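Local coordinates for general odorant-binding protein 28a (Drosophila melanogaster, PDB 6QQ4) that probably binds small hydrophobic odorants such as the floral compound β-ionone and takes part in their detection by the fly, at residues V20-T23 against D24-Q28. Sequence-based numbering, arbitrary orientation.
Sequences VGAT and DADLQ
Ala22 and Thr23 meet Asp26 where the chain leaves helix 2-20 and enters helix 24-31. Gly21 ends the first helix with a positive phi and two bonds back into its last turn, a Schellman motif, in a backbone conformation that glycine adopts readily. At Ala22 the methyl packs against the aspartate, Ala22 CB lying 3.4 Å from Asp26 OD2, so that this one oxygen touches the Ala22 methyl as well as the residue that follows. Thr23 makes the polar part. Its backbone N-H points almost straight at the carboxylate (Thr23 N to Asp26 OD2 2.9 Å, 164° at the hydrogen), reaching the oxygen on its anti side and 31° out of the carboxylate plane. Thr23 is the N-cap of helix 24-31, and this return bond from the residue three further on is the half of a capping box given by the acidic side chain. With chi1 at 63°, Thr23 OG1 is turned toward the helix and touches Ala25 CB at 3.7 Å. Thr23 OG1 also makes a weak hydrogen bond to Asp26 OD2 at 3.3 Å, though its proton has another acceptor within reach. The other carboxylate oxygen, Asp26 OD1, is hydrogen-bonded to Thr38 OG1, so both oxygens of this buried carboxylate are engaged, which limits its rotation. Leu27 N donates to Thr23 O at 3.1 Å, starting the helical bonding, while the Leu27 side chain packs on Ala13 and Met17 of helix 2-20 and on Leu44 of helix 39-52.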
ATOM      1  N   VAL A  20      13.196  -7.556  -5.936  1.00 32.60           N
ATOM      2  CA  VAL A  20      13.683  -6.185  -5.802  1.00 31.69           C
ATOM      3  C   VAL A  20      14.876  -6.137  -4.842  1.00 28.74           C
ATOM      4  O   VAL A  20      15.364  -5.062  -4.472  1.00 33.20           O
ATOM      5  CB  VAL A  20      12.561  -5.233  -5.341  1.00 31.90           C
ATOM      6  CG1 VAL A  20      11.380  -5.293  -6.325  1.00 33.03           C
ATOM      7  CG2 VAL A  20      12.111  -5.557  -3.931  1.00 28.68           C
ATOM      8  N   GLY A  21      15.369  -7.315  -4.475  1.00 32.43           N
ATOM      9  CA  GLY A  21      16.500  -7.430  -3.572  1.00 31.70           C
ATOM     10  C   GLY A  21      16.282  -6.759  -2.224  1.00 32.08           C
ATOM     11  O   GLY A  21      17.231  -6.257  -1.593  1.00 38.36           O
ATOM     12  N   ALA A  22      15.035  -6.734  -1.760  1.00 28.32           N
ATOM     13  CA  ALA A  22      14.751  -6.135  -0.459  1.00 37.44           C
ATOM     14  C   ALA A  22      15.188  -7.054   0.684  1.00 36.87           C
ATOM     15  O   ALA A  22      15.434  -8.255   0.485  1.00 35.75           O
ATOM     16  CB  ALA A  22      13.275  -5.805  -0.330  1.00 32.98           C
ATOM     17  N   THR A  23      15.267  -6.482   1.881  1.00 36.75           N
ATOM     18  CA  THR A  23      15.748  -7.193   3.063  1.00 39.57           C
ATOM     19  C   THR A  23      14.682  -7.326   4.140  1.00 40.79           C
ATOM     20  O   THR A  23      13.603  -6.726   4.045  1.00 35.12           O
ATOM     21  CB  THR A  23      16.951  -6.477   3.699  1.00 42.88           C
ATOM     22  OG1 THR A  23      16.537  -5.182   4.156  1.00 42.38           O
ATOM     23  CG2 THR A  23      18.081  -6.327   2.689  1.00 39.09           C
ATOM     24  N   ASP A  24      14.992  -8.101   5.179  1.00 40.29           N
ATOM     25  CA  ASP A  24      14.084  -8.223   6.306  1.00 38.27           C
ATOM     26  C   ASP A  24      13.797  -6.867   6.947  1.00 34.14           C
ATOM     27  O   ASP A  24      12.707  -6.656   7.458  1.00 34.31           O
ATOM     28  CB  ASP A  24      14.636  -9.177   7.363  1.00 42.69           C
ATOM     29  CG  ASP A  24      14.295 -10.631   7.079  1.00 50.74           C
ATOM     30  OD1 ASP A  24      14.334 -11.054   5.902  1.00 55.21           O
ATOM     31  OD2 ASP A  24      13.961 -11.352   8.040  1.00 64.27           O
ATOM     32  N   ALA A  25      14.767  -5.956   6.928  1.00 34.72           N
ATOM     33  CA  ALA A  25      14.539  -4.631   7.505  1.00 36.96           C
ATOM     34  C   ALA A  25      13.448  -3.912   6.711  1.00 38.63           C
ATOM     35  O   ALA A  25      12.607  -3.213   7.285  1.00 38.07           O
ATOM     36  CB  ALA A  25      15.820  -3.813   7.516  1.00 33.43           C
ATOM     37  N   ASP A  26      13.473  -4.105   5.391  1.00 29.34           N
ATOM     38  CA  ASP A  26      12.481  -3.507   4.505  1.00 37.20           C
ATOM     39  C   ASP A  26      11.090  -4.047   4.778  1.00 30.62           C
ATOM     40  O   ASP A  26      10.103  -3.306   4.749  1.00 33.43           O
ATOM     41  CB  ASP A  26      12.839  -3.755   3.048  1.00 31.29           C
ATOM     42  CG  ASP A  26      14.084  -3.041   2.630  1.00 36.20           C
ATOM     43  OD1 ASP A  26      14.317  -1.907   3.105  1.00 33.21           O
ATOM     44  OD2 ASP A  26      14.829  -3.610   1.807  1.00 39.58           O
ATOM     45  N   LEU A  27      11.015  -5.352   4.997  1.00 35.90           N
ATOM     46  CA  LEU A  27       9.767  -6.006   5.361  1.00 35.55           C
ATOM     47  C   LEU A  27       9.222  -5.465   6.691  1.00 34.34           C
ATOM     48  O   LEU A  27       8.022  -5.251   6.836  1.00 39.94           O
ATOM     49  CB  LEU A  27       9.978  -7.515   5.455  1.00 41.95           C
ATOM     50  CG  LEU A  27       8.774  -8.404   5.191  1.00 45.29           C
ATOM     51  CD1 LEU A  27       8.345  -8.221   3.755  1.00 47.94           C
ATOM     52  CD2 LEU A  27       9.119  -9.861   5.473  1.00 49.77           C
ATOM     53  N   GLN A  28      10.105  -5.243   7.659  1.00 38.89           N
ATOM     54  CA  GLN A  28       9.671  -4.763   8.976  1.00 42.40           C
ATOM     55  C   GLN A  28       9.102  -3.347   8.900  1.00 37.33           C
ATOM     56  O   GLN A  28       8.069  -3.051   9.509  1.00 36.88           O
ATOM     57  CB  GLN A  28      10.824  -4.824   9.986  1.00 45.25           C
ATOM     58  CG  GLN A  28      10.465  -5.576  11.273  1.00 54.44           C
ATOM     59  CD  GLN A  28      11.686  -5.958  12.097  1.00 62.72           C
ATOM     60  OE1 GLN A  28      12.741  -6.291  11.553  1.00 66.53           O
ATOM     61  NE2 GLN A  28      11.545  -5.916  13.419  1.00 64.11           N
TER